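Local coordinates for sensor protein (Shewanella sp. W3-18-1, PDB 3MYF) that probably passes phosphoryl groups between histidine and aspartate as the histidine-containing phosphotransfer (HPt) domain of a hybrid sensor histidine kinase, at residues A[45-50]-A[86-91]; A[72-77]-A[96-101]; A[51-56]-A[81-86]; A[3-8]-A[103-108]. One frame throughout, in Å; residues are numbered along the deposited sequence. Where two conformers were deposited one is given.

How the interactions relate
All four contacts tie together a helical bundle typical of HPt domains. Interactions 1 and 3 lie at one end, their centres about 8 Å apart; they touch, share Thr86 and both draw on helix 49-63. Interaction 2, midway, joins helix 69-83 to helix 92-116, about 13 Å from the centre of interaction 3 and in touch with it through Ile56 and Leu98. Interaction 4 lies across the chain's centre from interactions 1 and 3 and brings the N-terminal residues onto helix 92-116. Along the chain it encloses the other three; interaction 1 encloses interaction 3, and interaction 2 alternates with both. The contacts are thus spread along the bundle from its turn end to the N-terminal residues.

Interaction 1. Residues A[45-50]-A[86-91]; sequences GQNDQA and TPVEDL
Gln49 reaches across to the 86-88 backbone and ends with both halves of its amide engaged. From CB the chain runs to CG, set anti to the backbone N (chi1 -167°), and then bends at chi2, so CD comes within 3.7 Å of Thr86 O. At the tip, NE2 donates to Thr86 O at 2.8 Å in a nearly straight bond (176°); the acceptor lies in the plane of the Gln49 amide, whereas the nitrogen sits well above the plane of the Thr86 carbonyl. The other branch, OE1, takes a weak, bent bond from Val88 N at 3.1 Å and also rests 3.5 Å from Val88 CG2. Two bonds in different directions should fix which way the amide is flipped. An alanine here would probably leave Thr86 O and Val88 N without these partners and let the 86-88 backbone drift from helix 49-63. Past Val88, water bridges Asn47 and Glu89: one molecule donates to Asn47 OD1 (2.9 Å) and accepts from Glu89 N, while a second links Asn47 ND2 with Glu89 OE2. Val88 also packs on Leu44 of helix 19-46. The arrangement joins two interhelical connections at one end of the HPt helical bundle: the tight turn at Asn47, with its positive phi, and the short 3-10 segment leading to helix 92-116.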
loop_
_atom_site.group_PDB
_atom_site.type_symbol
_atom_site.label_atom_id
_atom_site.label_comp_id
_atom_site.label_asym_id
_atom_site.label_seq_id
_atom_site.Cartn_x
_atom_site.Cartn_y
_atom_site.Cartn_z
ATOM N N GLY A 45 15.465 -17.089 5.855
ATOM C CA GLY A 45 16.871 -17.398 6.130
ATOM C C GLY A 45 17.191 -17.292 7.607
ATOM O O GLY A 45 18.011 -18.063 8.135
ATOM N N GLN A 46 16.529 -16.344 8.270
ATOM C CA GLN A 46 16.801 -16.038 9.678
ATOM C C GLN A 46 15.960 -16.878 10.633
ATOM O O GLN A 46 16.187 -16.842 11.842
ATOM C CB GLN A 46 16.533 -14.561 9.983
ATOM C CG GLN A 46 17.500 -13.582 9.345
ATOM C CD GLN A 46 17.731 -12.368 10.226
ATOM O OE1 GLN A 46 18.625 -12.368 11.072
ATOM N NE2 GLN A 46 16.916 -11.334 10.041
ATOM N N ASN A 47 14.991 -17.614 10.089
ATOM C CA ASN A 47 14.022 -18.348 10.907
ATOM C C ASN A 47 13.368 -17.415 11.928
ATOM O O ASN A 47 13.329 -17.691 13.130
ATOM C CB ASN A 47 14.679 -19.584 11.545
ATOM C CG ASN A 47 14.885 -20.708 10.542
ATOM O OD1 ASN A 47 13.927 -21.194 9.949
ATOM N ND2 ASN A 47 16.139 -21.126 10.350
ATOM N N ASP A 48 12.882 -16.291 11.412
ATOM C CA ASP A 48 12.374 -15.176 12.205
ATOM C C ASP A 48 10.853 -15.241 12.234
ATOM O O ASP A 48 10.172 -14.682 11.360
ATOM C CB ASP A 48 12.869 -13.853 11.584
ATOM C CG ASP A 48 12.410 -12.610 12.357
ATOM O OD1 ASP A 48 11.534 -12.733 13.243
ATOM O OD2 ASP A 48 12.922 -11.499 12.062
ATOM N N GLN A 49 10.320 -15.938 13.243
ATOM C CA GLN A 49 8.880 -16.222 13.333
ATOM C C GLN A 49 8.012 -14.943 13.344
ATOM O O GLN A 49 7.069 -14.832 12.563
ATOM C CB GLN A 49 8.591 -17.111 14.566
ATOM C CG GLN A 49 7.189 -17.741 14.611
ATOM C CD GLN A 49 7.095 -19.056 13.861
ATOM O OE1 GLN A 49 8.095 -19.571 13.371
ATOM N NE2 GLN A 49 5.890 -19.622 13.794
ATOM N N ALA A 50 8.328 -13.979 14.206
ATOM C CA ALA A 50 7.484 -12.770 14.352
ATOM C C ALA A 50 7.417 -11.895 13.086
ATOM O O ALA A 50 6.354 -11.410 12.712
ATOM C CB ALA A 50 7.968 -11.909 15.530
ATOM N N THR A 86 3.568 -23.276 14.068
ATOM C CA THR A 86 4.462 -24.092 13.260
ATOM C C THR A 86 5.636 -23.214 12.887
ATOM O O THR A 86 5.443 -22.069 12.453
ATOM C CB THR A 86 3.809 -24.916 12.088
ATOM O OG1 THR A 86 4.494 -24.671 10.859
ATOM C CG2 THR A 86 2.341 -24.669 11.943
ATOM N N PRO A 87 6.863 -23.724 13.103
ATOM C CA PRO A 87 8.037 -22.913 12.839
ATOM C C PRO A 87 8.173 -22.637 11.346
ATOM O O PRO A 87 7.715 -23.449 10.530
ATOM C CB PRO A 87 9.191 -23.792 13.351
ATOM C CG PRO A 87 8.703 -25.183 13.201
ATOM C CD PRO A 87 7.211 -25.108 13.483
ATOM N N VAL A 88 8.789 -21.503 11.011
ATOM C CA VAL A 88 8.998 -21.050 9.628
ATOM C C VAL A 88 9.619 -22.147 8.769
ATOM O O VAL A 88 9.209 -22.349 7.616
ATOM C CB VAL A 88 9.864 -19.762 9.613
ATOM C CG1 VAL A 88 10.446 -19.423 8.198
ATOM C CG2 VAL A 88 9.064 -18.605 10.158
ATOM N N GLU A 89 10.589 -22.856 9.362
ATOM C CA GLU A 89 11.299 -23.955 8.719
ATOM C C GLU A 89 10.355 -24.988 8.106
ATOM O O GLU A 89 10.593 -25.486 6.997
ATOM C CB GLU A 89 12.210 -24.649 9.746
ATOM C CG GLU A 89 13.035 -25.789 9.204
ATOM C CD GLU A 89 13.953 -26.355 10.251
ATOM O OE1 GLU A 89 13.440 -26.902 11.265
ATOM O OE2 GLU A 89 15.185 -26.249 10.047
ATOM N N ASP A 90 9.297 -25.316 8.834
ATOM C CA ASP A 90 8.369 -26.339 8.379
ATOM C C ASP A 90 7.446 -25.819 7.274
ATOM O O ASP A 90 6.755 -26.605 6.611
ATOM C CB ASP A 90 7.564 -26.888 9.549
ATOM C CG ASP A 90 8.412 -27.730 10.507
ATOM O OD1 ASP A 90 9.643 -27.922 10.290
ATOM O OD2 ASP A 90 7.831 -28.196 11.492
ATOM N N LEU A 91 7.449 -24.505 7.071
ATOM C CA LEU A 91 6.607 -23.889 6.049
ATOM C C LEU A 91 7.402 -23.509 4.815
ATOM O O LEU A 91 6.867 -22.856 3.916
ATOM C CB LEU A 91 5.855 -22.672 6.607
ATOM C CG LEU A 91 4.781 -22.956 7.652
ATOM C CD1 LEU A 91 4.428 -21.700 8.435
ATOM C CD2 LEU A 91 3.549 -23.563 7.018
HETATM O O HOH W 1 11.876 -22.136 11.696
HETATM O O HOH W 2 16.962 -24.036 9.356
#

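Interaction 2. Residues A[72-77]-A[96-101]; sequences QRLCQE and LELLDE
Leu74 and Leu98 mark the level at which helices 69-83 and 92-116 face each other, their CA atoms 6.1 Å apart. The two segments run roughly antiparallel, at 151°, with axes 9.9 Å apart at closest approach, as expected of neighbouring helices in the antiparallel bundle of an HPt domain. Leu74 carries the buried part. Its CD1 methyl lies against the opposite backbone, 3.7 Å from Leu98 CA, while CD2 comes up beside the carboxylate of Glu97, whose extended chain passes across Leu74 at about a right angle. In return Leu98, its chi2 at 69°, sends CD1 back to Leu74 CB at 4.0 Å and brushes Cys75 SG. An alanine in place of Leu74 would probably open a gap beside Leu98 CA and leave the stem of Glu97 without its apolar support. Leu98 also meets Ile56 and Ile40, so helices 49-63 and 19-46 close over the same spot. At the solvent side the packing gives way to charge. The Arg73 contacts hold for one of two modelled conformers and are less certain: NH2 makes a salt bridge with Glu77 OE1 at 2.8 Å, one turn along the same helix, and NH1 only a long one with Glu97 OE2, 3.7 Å away and near the guanidinium plane. In that conformer one water accepts from Arg73 NH1 and donates to Glu97 OE2; another donates to Glu97 OE1 at 2.9 Å and more weakly to Glu77 OE2.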
loop_
_atom_site.group_PDB
_atom_site.type_symbol
_atom_site.label_atom_id
_atom_site.label_comp_id
_atom_site.label_asym_id
_atom_site.label_seq_id
_atom_site.Cartn_x
_atom_site.Cartn_y
_atom_site.Cartn_z
ATOM N N GLN A 72 -3.627 -15.238 -2.190
ATOM C CA GLN A 72 -4.575 -15.242 -1.093
ATOM C C GLN A 72 -4.552 -16.573 -0.345
ATOM O O GLN A 72 -4.494 -16.585 0.885
ATOM C CB GLN A 72 -5.998 -14.929 -1.571
ATOM C CG GLN A 72 -7.010 -14.826 -0.426
ATOM C CD GLN A 72 -8.453 -14.757 -0.900
ATOM O OE1 GLN A 72 -8.874 -15.511 -1.782
ATOM N NE2 GLN A 72 -9.227 -13.866 -0.297
ATOM N N ARG A 73 -4.582 -17.671 -1.104
ATOM C CA ARG A 73 -4.595 -19.011 -0.540
ATOM C C ARG A 73 -3.311 -19.286 0.229
ATOM O O ARG A 73 -3.339 -19.767 1.374
ATOM C CB ARG A 73 -4.756 -20.051 -1.646
ATOM C CG ARG A 73 -4.548 -21.490 -1.166
ATOM C CD ARG A 73 -4.866 -22.470 -2.248
ATOM N NE ARG A 73 -3.891 -22.455 -3.331
ATOM C CZ ARG A 73 -2.702 -23.047 -3.282
ATOM N NH1 ARG A 73 -1.898 -22.995 -4.332
ATOM N NH2 ARG A 73 -2.310 -23.677 -2.183
ATOM N N LEU A 74 -2.185 -18.995 -0.416
ATOM C CA LEU A 74 -0.873 -19.257 0.198
ATOM C C LEU A 74 -0.714 -18.453 1.482
ATOM O O LEU A 74 -0.250 -19.001 2.503
ATOM C CB LEU A 74 0.262 -18.988 -0.802
ATOM C CG LEU A 74 0.363 -20.032 -1.955
ATOM C CD1 LEU A 74 1.418 -19.621 -2.953
ATOM C CD2 LEU A 74 0.659 -21.470 -1.478
ATOM N N CYS A 75 -1.127 -17.181 1.456
ATOM C CA CYS A 75 -1.073 -16.340 2.669
ATOM C C CYS A 75 -1.976 -16.894 3.768
ATOM O O CYS A 75 -1.594 -16.892 4.930
ATOM C CB CYS A 75 -1.411 -14.874 2.382
ATOM S SG CYS A 75 -0.114 -13.996 1.506
ATOM N N GLN A 76 -3.153 -17.394 3.390
ATOM C CA GLN A 76 -4.063 -17.996 4.365
ATOM C C GLN A 76 -3.427 -19.223 5.058
ATOM O O GLN A 76 -3.455 -19.300 6.284
ATOM C CB GLN A 76 -5.407 -18.364 3.722
ATOM C CG GLN A 76 -6.540 -18.653 4.711
ATOM C CD GLN A 76 -6.462 -20.032 5.362
ATOM O OE1 GLN A 76 -6.001 -21.015 4.756
ATOM N NE2 GLN A 76 -6.932 -20.114 6.610
ATOM N N GLU A 77 -2.879 -20.157 4.273
ATOM C CA GLU A 77 -2.253 -21.385 4.818
ATOM C C GLU A 77 -1.073 -21.027 5.731
ATOM O O GLU A 77 -0.936 -21.571 6.843
ATOM C CB GLU A 77 -1.715 -22.265 3.688
ATOM C CG GLU A 77 -2.720 -22.861 2.709
ATOM C CD GLU A 77 -2.025 -23.398 1.460
ATOM O OE1 GLU A 77 -2.721 -23.948 0.587
ATOM O OE2 GLU A 77 -0.775 -23.251 1.343
ATOM N N LEU A 96 8.310 -20.722 -0.156
ATOM C CA LEU A 96 9.014 -20.702 -1.447
ATOM C C LEU A 96 8.023 -20.587 -2.603
ATOM O O LEU A 96 8.269 -19.864 -3.591
ATOM C CB LEU A 96 9.923 -21.937 -1.631
ATOM C CG LEU A 96 11.242 -22.021 -0.841
ATOM C CD1 LEU A 96 11.946 -23.372 -1.038
ATOM C CD2 LEU A 96 12.216 -20.876 -1.169
ATOM N N GLU A 97 6.913 -21.315 -2.487
ATOM C CA GLU A 97 5.858 -21.249 -3.479
ATOM C C GLU A 97 5.271 -19.836 -3.496
ATOM O O GLU A 97 4.941 -19.309 -4.562
ATOM C CB GLU A 97 4.760 -22.240 -3.151
ATOM C CG GLU A 97 3.759 -22.429 -4.276
ATOM C CD GLU A 97 2.678 -23.427 -3.916
ATOM O OE1 GLU A 97 2.829 -24.109 -2.862
ATOM O OE2 GLU A 97 1.698 -23.537 -4.691
ATOM N N LEU A 98 5.109 -19.249 -2.316
ATOM C CA LEU A 98 4.588 -17.881 -2.244
ATOM C C LEU A 98 5.526 -16.876 -2.899
ATOM O O LEU A 98 5.071 -15.987 -3.657
ATOM C CB LEU A 98 4.272 -17.453 -0.822
ATOM C CG LEU A 98 3.841 -15.978 -0.671
ATOM C CD1 LEU A 98 2.454 -15.694 -1.283
ATOM C CD2 LEU A 98 3.867 -15.633 0.804
ATOM N N LEU A 99 6.825 -17.001 -2.625
ATOM C CA LEU A 99 7.803 -16.079 -3.236
ATOM C C LEU A 99 7.761 -16.160 -4.750
ATOM O O LEU A 99 7.769 -15.131 -5.431
ATOM C CB LEU A 99 9.221 -16.374 -2.738
ATOM C CG LEU A 99 9.489 -15.929 -1.302
ATOM C CD1 LEU A 99 10.811 -16.533 -0.801
ATOM C CD2 LEU A 99 9.503 -14.411 -1.210
ATOM N N ASP A 100 7.717 -17.381 -5.280
ATOM C CA ASP A 100 7.636 -17.583 -6.726
ATOM C C ASP A 100 6.368 -16.915 -7.286
ATOM O O ASP A 100 6.404 -16.274 -8.351
ATOM C CB ASP A 100 7.635 -19.084 -7.059
ATOM C CG ASP A 100 7.580 -19.347 -8.540
ATOM O OD1 ASP A 100 6.502 -19.725 -9.041
ATOM O OD2 ASP A 100 8.606 -19.162 -9.214
ATOM N N GLU A 101 5.261 -17.079 -6.570
ATOM C CA GLU A 101 3.998 -16.449 -6.943
ATOM C C GLU A 101 4.062 -14.916 -6.950
ATOM O O GLU A 101 3.485 -14.291 -7.826
ATOM C CB GLU A 101 2.847 -16.954 -6.059
ATOM C CG GLU A 101 1.429 -16.478 -6.461
ATOM C CD GLU A 101 0.975 -16.937 -7.848
ATOM O OE1 GLU A 101 1.530 -17.904 -8.414
ATOM O OE2 GLU A 101 0.027 -16.334 -8.371
HETATM O O HOH W 3 -0.155 -24.780 -3.462
HETATM O O HOH W 4 0.757 -24.984 -1.077
#

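Interaction 3. Residues A[51-56]-A[81-86]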
loop_
_atom_site.group_PDB
_atom_site.type_symbol
_atom_site.label_atom_id
_atom_site.label_comp_id
_atom_site.label_asym_id
_atom_site.label_seq_id
_atom_site.Cartn_x
_atom_site.Cartn_y
_atom_site.Cartn_z
ATOM N N THR A 51 8.573 -11.649 12.480
ATOM C CA THR A 51 8.643 -10.850 11.250
ATOM C C THR A 51 7.868 -11.522 10.109
ATOM O O THR A 51 7.149 -10.849 9.331
ATOM C CB THR A 51 10.083 -10.654 10.808
ATOM O OG1 THR A 51 10.791 -9.920 11.820
ATOM C CG2 THR A 51 10.134 -9.890 9.491
HETATM N N MSE A 52 8.031 -12.840 9.990
HETATM C CA MSE A 52 7.304 -13.605 8.978
HETATM C C MSE A 52 5.792 -13.446 9.151
HETATM O O MSE A 52 5.085 -13.146 8.191
HETATM C CB MSE A 52 7.699 -15.089 8.986
HETATM C CG MSE A 52 7.070 -15.891 7.860
HETATM SE SE MSE A 52 7.651 -15.308 6.082
HETATM C CE MSE A 52 9.390 -16.250 6.006
ATOM N N LEU A 53 5.306 -13.633 10.372
ATOM C CA LEU A 53 3.876 -13.476 10.666
ATOM C C LEU A 53 3.348 -12.086 10.324
ATOM O O LEU A 53 2.360 -11.965 9.584
ATOM C CB LEU A 53 3.564 -13.803 12.129
ATOM C CG LEU A 53 2.115 -13.634 12.648
ATOM C CD1 LEU A 53 1.030 -14.249 11.731
ATOM C CD2 LEU A 53 1.992 -14.256 14.039
ATOM N N SER A 54 3.994 -11.047 10.845
ATOM C CA SER A 54 3.542 -9.681 10.596
ATOM C C SER A 54 3.467 -9.385 9.106
ATOM O O SER A 54 2.479 -8.815 8.634
ATOM C CB SER A 54 4.449 -8.658 11.276
ATOM O OG SER A 54 4.136 -7.351 10.828
ATOM N N THR A 55 4.507 -9.772 8.364
ATOM C CA THR A 55 4.512 -9.415 6.952
ATOM C C THR A 55 3.521 -10.232 6.114
ATOM O O THR A 55 2.927 -9.698 5.162
ATOM C CB THR A 55 5.939 -9.235 6.289
ATOM O OG1 THR A 55 6.115 -10.100 5.153
ATOM C CG2 THR A 55 7.103 -9.333 7.285
ATOM N N ILE A 56 3.346 -11.510 6.459
ATOM C CA ILE A 56 2.357 -12.354 5.784
ATOM C C ILE A 56 0.942 -11.847 6.071
ATOM O O ILE A 56 0.089 -11.836 5.189
ATOM C CB ILE A 56 2.482 -13.861 6.172
ATOM C CG1 ILE A 56 3.827 -14.449 5.725
ATOM C CG2 ILE A 56 1.298 -14.676 5.632
ATOM C CD1 ILE A 56 4.035 -14.499 4.222
ATOM N N ALA A 81 -1.048 -21.344 9.820
ATOM C CA ALA A 81 0.016 -22.201 10.388
ATOM C C ALA A 81 0.933 -21.464 11.386
ATOM O O ALA A 81 1.203 -21.965 12.478
ATOM C CB ALA A 81 0.835 -22.869 9.273
ATOM N N LEU A 82 1.385 -20.267 11.036
ATOM C CA LEU A 82 2.223 -19.464 11.946
ATOM C C LEU A 82 1.482 -19.133 13.234
ATOM O O LEU A 82 2.083 -19.099 14.309
ATOM C CB LEU A 82 2.704 -18.179 11.270
ATOM C CG LEU A 82 3.761 -18.347 10.179
ATOM C CD1 LEU A 82 3.910 -17.027 9.408
ATOM C CD2 LEU A 82 5.103 -18.807 10.787
ATOM N N LYS A 83 0.175 -18.890 13.120
ATOM C CA LYS A 83 -0.643 -18.562 14.287
ATOM C C LYS A 83 -0.786 -19.777 15.203
ATOM O O LYS A 83 -1.036 -19.611 16.395
ATOM C CB LYS A 83 -2.027 -18.017 13.893
ATOM C CG LYS A 83 -2.007 -16.599 13.301
ATOM C CD LYS A 83 -3.376 -15.883 13.363
ATOM C CE LYS A 83 -4.460 -16.582 12.530
ATOM N NZ LYS A 83 -5.635 -15.697 12.245
ATOM N N ARG A 84 -0.610 -20.980 14.638
ATOM C CA ARG A 84 -0.552 -22.235 15.413
ATOM C C ARG A 84 0.866 -22.569 15.906
ATOM O O ARG A 84 1.087 -23.609 16.524
ATOM C CB ARG A 84 -1.083 -23.417 14.578
ATOM C CG ARG A 84 -2.491 -23.227 14.030
ATOM C CD ARG A 84 -3.065 -24.514 13.401
ATOM N NE ARG A 84 -2.317 -25.007 12.233
ATOM C CZ ARG A 84 -2.593 -24.705 10.962
ATOM N NH1 ARG A 84 -1.857 -25.222 9.984
ATOM N NH2 ARG A 84 -3.595 -23.891 10.659
ATOM N N GLN A 85 1.818 -21.687 15.617
ATOM C CA GLN A 85 3.219 -21.863 16.020
ATOM C C GLN A 85 3.961 -22.983 15.306
ATOM O O GLN A 85 4.912 -23.563 15.850
ATOM C CB GLN A 85 3.384 -21.969 17.548
ATOM C CG GLN A 85 3.133 -20.660 18.292
ATOM C CD GLN A 85 4.101 -19.526 17.907
ATOM O OE1 GLN A 85 3.923 -18.382 18.331
ATOM N NE2 GLN A 85 5.120 -19.841 17.109
ATOM N N THR A 86 3.568 -23.276 14.068
ATOM C CA THR A 86 4.462 -24.092 13.260
ATOM C C THR A 86 5.636 -23.214 12.887
ATOM O O THR A 86 5.443 -22.069 12.453
ATOM C CB THR A 86 3.809 -24.916 12.088
ATOM O OG1 THR A 86 4.494 -24.671 10.859
ATOM C CG2 THR A 86 2.341 -24.669 11.943
#
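The backbone O of Leu82, a residue whose CD1 packs on Met52 and Leu53 of helix 49-63, accepts from Gln85 N at 2.9 Å and so takes part in ending its own helix. Thr86 N reaches back to Ala81 O at 3.1 Å, and with Gln85 at positive phi (69°) these two bonds make a Schellman motif, which turns the chain out of helix 69-83. Across the contact everything is apolar. Leu82 has CG beside its backbone N and anti to the carbonyl carbon (chi1 -71°), and from there CD1 does the touching: it meets Met52 CG at 3.7 Å, the backbone of Leu53 at CA at 3.8 Å, and more distantly Ile56 CG1 at 4.5 Å. The methyl thus lodges among three residues of one helical face. Met52, a selenomethionine in this crystal, crosses Leu82 at about a right angle and then bends at chi2 and chi3, carrying SE and CE off from Leu82. Toward the surface, Leu53 CD1 lies 4.1 Å from Lys83 CG, the aliphatic stem of the lysine serving as the partner. Behind the contact, Met52 packs on Ala43 and Leu44 of helix 19-46, Ile56 on Ile78 of helix 69-83, and Leu82 on Leu91 just ahead of helix 92-116.

Interaction 4. Residues A[3-8]-A[103-108]; sequences LHTLNW and TKVESA
Thr5 pushes its CG2 methyl onto one turn of helix 92-116 and is the centre of the contact. The methyl sits 3.6 Å from Lys104 O and 3.8 Å from Lys104 CB; Val105 CG2 is equally near to it as that CB, and Ala108 CB stands a little farther off. The carbonyl it covers is already engaged within the helix, since Lys104 O accepts from Ala108 N at 2.9 Å. Leu6 adds a second apolar touch one turn farther along: CG is anti to the backbone N (chi1 172°), and from there CD2 lies 3.7 Å from Ala108 CB and close to that residue's carbonyl group as well. The small side chain of Ala108 probably lets Leu6 come close to the helix backbone. Only the stem of Lys104 belongs here; its chain runs on, extended, to a salt bridge between NZ and Asp100.

The next shell explains how Thr5 is set. The torsion that puts CG2 anti to the backbone N also leaves OG1 beside that N (chi1 -66°), and OG1 is probably hydrogen-bonded to Glu101 OE2, so the two branches meet consecutive turns of one helix. Farther out, backbone bonds tie His4 to Thr70 and Asn7 to Gly67, while Asn7 OD1 caps Leu10 N at the start of helix 8-14. The N-terminal residues therefore lie between helix 92-116 and the beginning of helix 69-83, with Leu6 and Val105 both meeting Val68 and Val105 also reaching Leu33 of helix 19-46.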
loop_
_atom_site.group_PDB
_atom_site.type_symbol
_atom_site.label_atom_id
_atom_site.label_comp_id
_atom_site.label_asym_id
_atom_site.label_seq_id
_atom_site.Cartn_x
_atom_site.Cartn_y
_atom_site.Cartn_z
ATOM N N LEU A 3 -5.199 -16.320 -14.766
ATOM C CA LEU A 3 -6.212 -15.813 -13.828
ATOM C C LEU A 3 -6.034 -16.348 -12.416
ATOM O O LEU A 3 -6.642 -15.832 -11.474
ATOM C CB LEU A 3 -7.619 -16.159 -14.311
ATOM N N HIS A 4 -5.216 -17.387 -12.271
ATOM C CA HIS A 4 -4.848 -17.884 -10.947
ATOM C C HIS A 4 -3.899 -16.916 -10.236
ATOM O O HIS A 4 -3.867 -16.862 -8.999
ATOM C CB HIS A 4 -4.206 -19.279 -11.039
ATOM N N THR A 5 -3.116 -16.188 -11.026
ATOM C CA THR A 5 -2.137 -15.235 -10.525
ATOM C C THR A 5 -2.798 -13.886 -10.294
ATOM O O THR A 5 -2.720 -13.335 -9.207
ATOM C CB THR A 5 -0.930 -15.100 -11.489
ATOM O OG1 THR A 5 -0.210 -16.336 -11.527
ATOM C CG2 THR A 5 0.033 -13.991 -11.042
ATOM N N LEU A 6 -3.450 -13.357 -11.328
ATOM C CA LEU A 6 -4.153 -12.086 -11.217
ATOM C C LEU A 6 -5.393 -12.112 -12.102
ATOM O O LEU A 6 -5.306 -12.441 -13.278
ATOM C CB LEU A 6 -3.239 -10.907 -11.608
ATOM C CG LEU A 6 -3.844 -9.504 -11.738
ATOM C CD1 LEU A 6 -4.465 -9.009 -10.447
ATOM C CD2 LEU A 6 -2.794 -8.512 -12.236
ATOM N N ASN A 7 -6.529 -11.777 -11.500
ATOM C CA ASN A 7 -7.824 -11.788 -12.161
ATOM C C ASN A 7 -8.467 -10.412 -12.044
ATOM O O ASN A 7 -9.112 -10.096 -11.037
ATOM C CB ASN A 7 -8.711 -12.890 -11.555
ATOM C CG ASN A 7 -10.076 -12.999 -12.230
ATOM O OD1 ASN A 7 -10.565 -12.047 -12.839
ATOM N ND2 ASN A 7 -10.702 -14.165 -12.101
ATOM N N TRP A 8 -8.277 -9.599 -13.084
ATOM C CA TRP A 8 -8.777 -8.218 -13.126
ATOM C C TRP A 8 -10.269 -8.112 -12.798
ATOM O O TRP A 8 -10.689 -7.229 -12.049
ATOM C CB TRP A 8 -8.457 -7.585 -14.491
ATOM C CG TRP A 8 -9.174 -6.298 -14.794
ATOM C CD1 TRP A 8 -10.103 -6.088 -15.786
ATOM C CD2 TRP A 8 -9.024 -5.039 -14.120
ATOM N NE1 TRP A 8 -10.535 -4.789 -15.763
ATOM C CE2 TRP A 8 -9.893 -4.121 -14.753
ATOM C CE3 TRP A 8 -8.244 -4.599 -13.043
ATOM C CZ2 TRP A 8 -10.004 -2.785 -14.343
ATOM C CZ3 TRP A 8 -8.353 -3.272 -12.636
ATOM C CH2 TRP A 8 -9.227 -2.380 -13.289
ATOM N N THR A 103 6.650 -12.971 -7.584
ATOM C CA THR A 103 7.321 -12.593 -8.816
ATOM C C THR A 103 6.338 -12.543 -10.000
ATOM O O THR A 103 6.361 -11.590 -10.783
ATOM C CB THR A 103 8.521 -13.521 -9.117
ATOM O OG1 THR A 103 9.516 -13.340 -8.106
ATOM C CG2 THR A 103 9.150 -13.178 -10.471
ATOM N N LYS A 104 5.477 -13.553 -10.126
ATOM C CA LYS A 104 4.454 -13.564 -11.192
ATOM C C LYS A 104 3.402 -12.466 -11.004
ATOM O O LYS A 104 2.875 -11.920 -11.982
ATOM C CB LYS A 104 3.751 -14.921 -11.270
ATOM C CG LYS A 104 4.658 -16.095 -11.631
ATOM C CD LYS A 104 3.972 -17.412 -11.292
ATOM C CE LYS A 104 4.851 -18.585 -11.651
ATOM N NZ LYS A 104 4.312 -19.844 -11.082
ATOM N N VAL A 105 3.068 -12.180 -9.754
ATOM C CA VAL A 105 2.093 -11.120 -9.422
ATOM C C VAL A 105 2.651 -9.739 -9.778
ATOM O O VAL A 105 1.928 -8.903 -10.341
ATOM C CB VAL A 105 1.644 -11.180 -7.918
ATOM C CG1 VAL A 105 0.893 -9.897 -7.494
ATOM C CG2 VAL A 105 0.741 -12.400 -7.675
ATOM N N GLU A 106 3.929 -9.508 -9.467
ATOM C CA GLU A 106 4.603 -8.243 -9.814
ATOM C C GLU A 106 4.548 -8.015 -11.320
ATOM O O GLU A 106 4.275 -6.899 -11.787
ATOM C CB GLU A 106 6.058 -8.228 -9.338
ATOM C CG GLU A 106 6.228 -8.027 -7.829
ATOM C CD GLU A 106 7.662 -8.218 -7.346
ATOM O OE1 GLU A 106 8.463 -8.834 -8.083
ATOM O OE2 GLU A 106 7.986 -7.769 -6.212
ATOM N N SER A 107 4.826 -9.068 -12.083
ATOM C CA SER A 107 4.791 -8.960 -13.541
ATOM C C SER A 107 3.366 -8.714 -14.042
ATOM O O SER A 107 3.140 -7.873 -14.924
ATOM C CB SER A 107 5.378 -10.210 -14.200
ATOM O OG SER A 107 4.972 -10.259 -15.570
ATOM N N ALA A 108 2.409 -9.454 -13.484
ATOM C CA ALA A 108 1.019 -9.388 -13.940
ATOM C C ALA A 108 0.413 -8.018 -13.677
ATOM O O ALA A 108 -0.267 -7.459 -14.543
ATOM C CB ALA A 108 0.193 -10.463 -13.283
#